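Local coordinates for Alr2269 protein (Nostoc sp., PDB 3MC9) that is an Omp85-type protein that probably helps transport or insert outer-membrane beta-barrel proteins through its periplasmic POTRA domains, at residues Arg189-Val201 with Gly210-Glu222. Sequence-based numbering, arbitrary orientation.
Sequences RYQDQGYVLANVV and GVVTLQVAEGVVE
Asn199 and Ala217 form the hydrogen-bonded pair of an antiparallel ladder, a worked example of how the two strands of a beta hairpin are closed on each other while the preceding helix is tied to the second. Ala217 N gives a 2.8 Å bond to Asn199 O, Asn199 N answers to Ala217 O, and Val201 N continues the ladder to Gln215 O at 2.7 Å. Water bridges extend it: one joins Leu197 N to Glu218 O, another Val201 O to Gln215 N.

The polar side-chain link comes from Tyr190, in the last turn of helix 176-192. Tyr190 OH donates to Glu218 OE2 at 2.5 Å, reaching the anti side of a carboxylate turned 67° from the ring. Ser155 also bonds OE2 and Val156 N holds OE1, so this buried acid is gripped at both oxygens. At Tyr195, a carbonyl lies at the ring edge near its plane, Gly219 O being 3.4 Å from Tyr195 CE2.

Apolar packing fills in around these bonds. Val216, its CG1 anti to the backbone N (chi1 -177°), sets that methyl 3.8 Å from Tyr190 CE2. On the other face of the sheet Val201 CG2 lies 3.9 Å from Ala217 CB. Beyond the strand, Val221 CG2 covers one face of the Tyr195 ring near its rim.

A Schellman motif at Gly194 ends helix 176-192 and starts the turn back into strand 199-206. Strand 211-217 runs between that strand and strand 142-146, and Val200 and Leu214 rest on Ile183 of the helix, within the second POTRA domain.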
ATOM      1  N   ARG A 189      -1.356  13.552 -18.040  1.00 30.99           N
ATOM      2  CA  ARG A 189      -2.192  14.743 -18.212  1.00 31.33           C
ATOM      3  C   ARG A 189      -1.418  16.052 -17.999  1.00 29.52           C
ATOM      4  O   ARG A 189      -1.623  17.011 -18.732  1.00 29.12           O
ATOM      5  CB  ARG A 189      -3.420  14.722 -17.310  1.00 31.79           C
ATOM      6  CG  ARG A 189      -4.487  13.722 -17.742  1.00 37.33           C
ATOM      7  CD  ARG A 189      -5.398  14.243 -18.835  1.00 42.42           C
ATOM      8  NE  ARG A 189      -6.066  15.475 -18.413  1.00 46.92           N
ATOM      9  CZ  ARG A 189      -5.803  16.700 -18.876  1.00 49.29           C
ATOM     10  NH1 ARG A 189      -4.881  16.882 -19.817  1.00 51.86           N
ATOM     11  NH2 ARG A 189      -6.478  17.756 -18.402  1.00 49.35           N
ATOM     12  N   TYR A 190      -0.556  16.115 -16.985  1.00 28.10           N
ATOM     13  CA  TYR A 190       0.301  17.293 -16.836  1.00 27.58           C
ATOM     14  C   TYR A 190       1.092  17.509 -18.090  1.00 27.86           C
ATOM     15  O   TYR A 190       1.164  18.611 -18.600  1.00 27.98           O
ATOM     16  CB  TYR A 190       1.286  17.140 -15.671  1.00 27.67           C
ATOM     17  CG  TYR A 190       0.648  17.416 -14.359  1.00 26.59           C
ATOM     18  CD1 TYR A 190       0.254  18.697 -14.034  1.00 28.90           C
ATOM     19  CD2 TYR A 190       0.391  16.408 -13.471  1.00 28.07           C
ATOM     20  CE1 TYR A 190      -0.346  18.980 -12.849  1.00 27.46           C
ATOM     21  CE2 TYR A 190      -0.210  16.677 -12.270  1.00 28.57           C
ATOM     22  CZ  TYR A 190      -0.582  17.966 -11.977  1.00 29.61           C
ATOM     23  OH  TYR A 190      -1.181  18.249 -10.783  1.00 31.57           O
ATOM     24  N   GLN A 191       1.688  16.441 -18.584  1.00 27.80           N
ATOM     25  CA  GLN A 191       2.503  16.532 -19.762  1.00 30.33           C
ATOM     26  C   GLN A 191       1.721  17.072 -20.970  1.00 31.42           C
ATOM     27  O   GLN A 191       2.183  17.981 -21.672  1.00 31.85           O
ATOM     28  CB  GLN A 191       3.114  15.173 -20.075  1.00 30.88           C
ATOM     29  CG  GLN A 191       4.005  15.177 -21.318  1.00 35.79           C
ATOM     30  CD  GLN A 191       4.583  13.813 -21.594  1.00 38.50           C
ATOM     31  OE1 GLN A 191       5.374  13.289 -20.813  1.00 40.67           O
ATOM     32  NE2 GLN A 191       4.181  13.226 -22.697  1.00 41.00           N
ATOM     33  N   ASP A 192       0.532  16.515 -21.196  1.00 33.13           N
ATOM     34  CA  ASP A 192      -0.353  16.971 -22.273  1.00 34.84           C
ATOM     35  C   ASP A 192      -0.611  18.465 -22.219  1.00 35.23           C
ATOM     36  O   ASP A 192      -0.704  19.105 -23.243  1.00 36.55           O
ATOM     37  CB  ASP A 192      -1.694  16.269 -22.183  1.00 36.01           C
ATOM     38  CG  ASP A 192      -1.617  14.817 -22.585  1.00 37.53           C
ATOM     39  OD1 ASP A 192      -0.670  14.427 -23.301  1.00 40.84           O
ATOM     40  OD2 ASP A 192      -2.508  14.064 -22.184  1.00 40.40           O
ATOM     41  N   GLN A 193      -0.723  19.017 -21.012  1.00 34.62           N
ATOM     42  CA  GLN A 193      -0.992  20.447 -20.854  1.00 35.06           C
ATOM     43  C   GLN A 193       0.245  21.322 -20.828  1.00 34.62           C
ATOM     44  O   GLN A 193       0.129  22.520 -20.534  1.00 35.85           O
ATOM     45  CB  GLN A 193      -1.798  20.704 -19.582  1.00 34.53           C
ATOM     46  CG  GLN A 193      -3.131  20.028 -19.561  1.00 35.59           C
ATOM     47  CD  GLN A 193      -3.917  20.251 -20.844  1.00 38.14           C
ATOM     48  OE1 GLN A 193      -4.123  21.397 -21.286  1.00 38.11           O
ATOM     49  NE2 GLN A 193      -4.331  19.160 -21.461  1.00 37.93           N
ATOM     50  N   GLY A 194       1.412  20.754 -21.130  1.00 33.66           N
ATOM     51  CA  GLY A 194       2.674  21.535 -21.199  1.00 33.18           C
ATOM     52  C   GLY A 194       3.573  21.449 -19.969  1.00 31.58           C
ATOM     53  O   GLY A 194       4.665  22.004 -19.973  1.00 32.44           O
ATOM     54  N   TYR A 195       3.122  20.747 -18.928  1.00 29.98           N
ATOM     55  CA  TYR A 195       3.870  20.588 -17.660  1.00 28.80           C
ATOM     56  C   TYR A 195       4.576  19.235 -17.671  1.00 27.46           C
ATOM     57  O   TYR A 195       4.118  18.262 -17.072  1.00 25.40           O
ATOM     58  CB  TYR A 195       2.921  20.721 -16.471  1.00 28.56           C
ATOM     59  CG  TYR A 195       2.316  22.111 -16.421  1.00 31.39           C
ATOM     60  CD1 TYR A 195       1.208  22.435 -17.202  1.00 33.48           C
ATOM     61  CD2 TYR A 195       2.876  23.120 -15.628  1.00 31.37           C
ATOM     62  CE1 TYR A 195       0.667  23.737 -17.195  1.00 34.73           C
ATOM     63  CE2 TYR A 195       2.347  24.411 -15.611  1.00 32.13           C
ATOM     64  CZ  TYR A 195       1.242  24.718 -16.404  1.00 35.90           C
ATOM     65  OH  TYR A 195       0.682  25.993 -16.389  1.00 37.06           O
ATOM     66  N   VAL A 196       5.682  19.184 -18.416  1.00 27.02           N
ATOM     67  CA  VAL A 196       6.318  17.920 -18.731  1.00 26.79           C
ATOM     68  C   VAL A 196       7.310  17.452 -17.656  1.00 27.87           C
ATOM     69  O   VAL A 196       7.986  16.433 -17.849  1.00 29.67           O
ATOM     70  CB  VAL A 196       7.011  17.986 -20.095  1.00 28.09           C
ATOM     71  CG1 VAL A 196       6.009  18.416 -21.207  1.00 26.40           C
ATOM     72  CG2 VAL A 196       8.195  18.940 -20.057  1.00 25.63           C
ATOM     73  N   LEU A 197       7.414  18.190 -16.543  1.00 27.17           N
ATOM     74  CA  LEU A 197       8.371  17.865 -15.480  1.00 27.45           C
ATOM     75  C   LEU A 197       7.659  17.649 -14.148  1.00 27.48           C
ATOM     76  O   LEU A 197       8.273  17.666 -13.102  1.00 28.50           O
ATOM     77  CB  LEU A 197       9.415  18.987 -15.354  1.00 27.91           C
ATOM     78  CG  LEU A 197      10.281  19.156 -16.600  1.00 27.81           C
ATOM     79  CD1 LEU A 197      11.226  20.375 -16.516  1.00 27.95           C
ATOM     80  CD2 LEU A 197      11.067  17.875 -16.850  1.00 26.42           C
ATOM     81  N   ALA A 198       6.345  17.460 -14.213  1.00 27.49           N
ATOM     82  CA  ALA A 198       5.489  17.323 -13.038  1.00 27.91           C
ATOM     83  C   ALA A 198       5.782  16.012 -12.294  1.00 28.62           C
ATOM     84  O   ALA A 198       5.897  14.976 -12.915  1.00 28.22           O
ATOM     85  CB  ALA A 198       4.022  17.367 -13.476  1.00 27.40           C
ATOM     86  N   ASN A 199       5.927  16.081 -10.973  1.00 30.07           N
ATOM     87  CA  ASN A 199       6.220  14.916 -10.145  1.00 31.43           C
ATOM     88  C   ASN A 199       5.385  14.938  -8.870  1.00 31.90           C
ATOM     89  O   ASN A 199       5.250  15.967  -8.233  1.00 32.78           O
ATOM     90  CB  ASN A 199       7.704  14.876  -9.732  1.00 31.87           C
ATOM     91  CG  ASN A 199       8.595  14.234 -10.778  1.00 33.13           C
ATOM     92  OD1 ASN A 199       8.321  13.125 -11.234  1.00 28.99           O
ATOM     93  ND2 ASN A 199       9.683  14.929 -11.161  1.00 32.31           N
ATOM     94  N   VAL A 200       4.873  13.783  -8.477  1.00 32.66           N
ATOM     95  CA  VAL A 200       4.331  13.602  -7.133  1.00 33.14           C
ATOM     96  C   VAL A 200       5.442  13.801  -6.076  1.00 34.92           C
ATOM     97  O   VAL A 200       6.561  13.301  -6.237  1.00 35.09           O
ATOM     98  CB  VAL A 200       3.653  12.226  -7.000  1.00 33.33           C
ATOM     99  CG1 VAL A 200       3.170  11.996  -5.560  1.00 34.29           C
ATOM    100  CG2 VAL A 200       2.439  12.146  -7.986  1.00 30.48           C
ATOM    101  N   VAL A 201       5.149  14.579  -5.039  1.00 35.84           N
ATOM    102  CA  VAL A 201       6.110  14.821  -3.942  1.00 38.34           C
ATOM    103  C   VAL A 201       5.866  13.837  -2.808  1.00 39.93           C
ATOM    104  O   VAL A 201       4.784  13.805  -2.229  1.00 39.26           O
ATOM    105  CB  VAL A 201       6.012  16.252  -3.377  1.00 39.39           C
ATOM    106  CG1 VAL A 201       6.978  16.438  -2.195  1.00 41.04           C
ATOM    107  CG2 VAL A 201       6.292  17.273  -4.460  1.00 38.27           C
ATOM    108  N   GLY A 210     -10.456   7.619   4.113  1.00 51.86           N
ATOM    109  CA  GLY A 210     -10.268   7.217   2.713  1.00 48.91           C
ATOM    110  C   GLY A 210     -10.067   8.353   1.718  1.00 46.77           C
ATOM    111  O   GLY A 210     -10.320   8.184   0.524  1.00 45.43           O
ATOM    112  N   VAL A 211      -9.619   9.502   2.211  1.00 45.60           N
ATOM    113  CA  VAL A 211      -9.218  10.605   1.360  1.00 44.24           C
ATOM    114  C   VAL A 211      -7.720  10.492   1.111  1.00 42.38           C
ATOM    115  O   VAL A 211      -6.930  10.529   2.038  1.00 42.82           O
ATOM    116  CB  VAL A 211      -9.519  11.991   1.991  1.00 45.87           C
ATOM    117  CG1 VAL A 211      -8.968  13.113   1.095  1.00 45.04           C
ATOM    118  CG2 VAL A 211     -11.038  12.178   2.242  1.00 46.63           C
ATOM    119  N   VAL A 212      -7.346  10.333  -0.151  1.00 40.29           N
ATOM    120  CA  VAL A 212      -5.951  10.346  -0.559  1.00 38.92           C
ATOM    121  C   VAL A 212      -5.574  11.726  -1.077  1.00 38.84           C
ATOM    122  O   VAL A 212      -6.172  12.215  -2.035  1.00 39.00           O
ATOM    123  CB  VAL A 212      -5.685   9.344  -1.678  1.00 37.59           C
ATOM    124  CG1 VAL A 212      -4.199   9.394  -2.120  1.00 36.37           C
ATOM    125  CG2 VAL A 212      -6.092   7.961  -1.236  1.00 38.00           C
ATOM    126  N   THR A 213      -4.562  12.329  -0.466  1.00 38.55           N
ATOM    127  CA  THR A 213      -4.032  13.591  -0.927  1.00 38.49           C
ATOM    128  C   THR A 213      -2.703  13.346  -1.647  1.00 37.23           C
ATOM    129  O   THR A 213      -1.762  12.802  -1.057  1.00 38.04           O
ATOM    130  CB  THR A 213      -3.809  14.559   0.240  1.00 40.00           C
ATOM    131  OG1 THR A 213      -5.012  14.654   1.017  1.00 41.55           O
ATOM    132  CG2 THR A 213      -3.392  15.938  -0.261  1.00 40.40           C
ATOM    133  N   LEU A 214      -2.645  13.740  -2.916  1.00 35.85           N
ATOM    134  CA  LEU A 214      -1.422  13.674  -3.726  1.00 35.21           C
ATOM    135  C   LEU A 214      -0.816  15.068  -3.851  1.00 35.87           C
ATOM    136  O   LEU A 214      -1.396  15.970  -4.458  1.00 36.13           O
ATOM    137  CB  LEU A 214      -1.719  13.143  -5.123  1.00 34.02           C
ATOM    138  CG  LEU A 214      -2.412  11.790  -5.224  1.00 32.78           C
ATOM    139  CD1 LEU A 214      -2.730  11.479  -6.704  1.00 29.67           C
ATOM    140  CD2 LEU A 214      -1.514  10.727  -4.598  1.00 31.09           C
ATOM    141  N   GLN A 215       0.346  15.235  -3.250  1.00 36.14           N
ATOM    142  CA  GLN A 215       1.102  16.464  -3.326  1.00 36.50           C
ATOM    143  C   GLN A 215       1.900  16.378  -4.618  1.00 34.48           C
ATOM    144  O   GLN A 215       2.606  15.393  -4.808  1.00 32.61           O
ATOM    145  CB  GLN A 215       2.030  16.488  -2.120  1.00 38.97           C
ATOM    146  CG  GLN A 215       2.527  17.834  -1.704  1.00 43.98           C
ATOM    147  CD  GLN A 215       2.972  17.819  -0.236  1.00 51.11           C
ATOM    148  OE1 GLN A 215       4.039  17.301   0.102  1.00 53.19           O
ATOM    149  NE2 GLN A 215       2.136  18.370   0.642  1.00 55.57           N
ATOM    150  N   VAL A 216       1.777  17.389  -5.487  1.00 33.21           N
ATOM    151  CA  VAL A 216       2.431  17.414  -6.795  1.00 31.99           C
ATOM    152  C   VAL A 216       3.241  18.700  -6.976  1.00 32.01           C
ATOM    153  O   VAL A 216       2.743  19.790  -6.714  1.00 32.67           O
ATOM    154  CB  VAL A 216       1.401  17.330  -7.955  1.00 31.41           C
ATOM    155  CG1 VAL A 216       2.110  17.284  -9.295  1.00 30.68           C
ATOM    156  CG2 VAL A 216       0.528  16.117  -7.807  1.00 31.10           C
ATOM    157  N   ALA A 217       4.495  18.554  -7.396  1.00 31.01           N
ATOM    158  CA  ALA A 217       5.311  19.675  -7.853  1.00 30.95           C
ATOM    159  C   ALA A 217       5.000  19.794  -9.325  1.00 29.40           C
ATOM    160  O   ALA A 217       5.520  19.062 -10.128  1.00 28.23           O
ATOM    161  CB  ALA A 217       6.804  19.399  -7.639  1.00 31.56           C
ATOM    162  N   GLU A 218       4.092  20.687  -9.667  1.00 29.27           N
ATOM    163  CA  GLU A 218       3.569  20.763 -11.025  1.00 28.51           C
ATOM    164  C   GLU A 218       4.529  21.416 -11.979  1.00 29.36           C
ATOM    165  O   GLU A 218       4.556  21.086 -13.152  1.00 29.47           O
ATOM    166  CB  GLU A 218       2.248  21.567 -11.018  1.00 29.34           C
ATOM    167  CG  GLU A 218       1.195  20.914 -10.146  1.00 28.73           C
ATOM    168  CD  GLU A 218      -0.183  21.513 -10.309  1.00 31.74           C
ATOM    169  OE1 GLU A 218      -0.285  22.736 -10.476  1.00 33.36           O
ATOM    170  OE2 GLU A 218      -1.158  20.737 -10.227  1.00 33.15           O
ATOM    171  N   GLY A 219       5.317  22.362 -11.486  1.00 31.12           N
ATOM    172  CA  GLY A 219       6.134  23.167 -12.358  1.00 32.47           C
ATOM    173  C   GLY A 219       5.360  24.371 -12.843  1.00 34.21           C
ATOM    174  O   GLY A 219       4.130  24.460 -12.670  1.00 34.72           O
ATOM    175  N   VAL A 220       6.106  25.300 -13.429  1.00 35.77           N
ATOM    176  CA  VAL A 220       5.590  26.526 -14.017  1.00 37.60           C
ATOM    177  C   VAL A 220       6.085  26.562 -15.465  1.00 38.28           C
ATOM    178  O   VAL A 220       7.178  26.054 -15.756  1.00 37.28           O
ATOM    179  CB  VAL A 220       6.090  27.743 -13.217  1.00 39.60           C
ATOM    180  CG1 VAL A 220       5.860  29.055 -13.969  1.00 41.26           C
ATOM    181  CG2 VAL A 220       5.413  27.763 -11.828  1.00 40.34           C
ATOM    182  N   VAL A 221       5.275  27.102 -16.380  1.00 39.88           N
ATOM    183  CA  VAL A 221       5.722  27.351 -17.761  1.00 41.88           C
ATOM    184  C   VAL A 221       5.448  28.804 -18.154  1.00 45.19           C
ATOM    185  O   VAL A 221       4.433  29.359 -17.765  1.00 46.65           O
ATOM    186  CB  VAL A 221       5.034  26.404 -18.776  1.00 41.48           C
ATOM    187  CG1 VAL A 221       5.425  26.772 -20.240  1.00 40.80           C
ATOM    188  CG2 VAL A 221       5.358  24.946 -18.468  1.00 40.66           C
ATOM    189  N   GLU A 222       6.353  29.418 -18.913  1.00 47.70           N
ATOM    190  CA  GLU A 222       6.106  30.755 -19.467  1.00 50.85           C
ATOM    191  C   GLU A 222       6.811  31.027 -20.804  1.00 51.57           C
ATOM    192  O   GLU A 222       7.807  30.383 -21.143  1.00 52.03           O
ATOM    193  CB  GLU A 222       6.475  31.833 -18.441  1.00 52.69           C
ATOM    194  CG  GLU A 222       7.865  31.701 -17.833  1.00 54.59           C
ATOM    195  CD  GLU A 222       7.934  32.161 -16.385  1.00 57.45           C
ATOM    196  OE1 GLU A 222       6.885  32.490 -15.791  1.00 61.56           O
ATOM    197  OE2 GLU A 222       9.043  32.186 -15.824  1.00 58.81           O
TER
HETATM  198  O   HOH W   1       2.632  28.047 -15.241  1.00 37.76           O
HETATM  199  O   HOH W   2       6.289  20.680 -15.399  1.00 19.23           O
HETATM  200  O   HOH W   3       8.678  18.300 -10.596  1.00 37.80           O
HETATM  201  O   HOH W   4       2.055  13.199  -2.143  1.00 35.57           O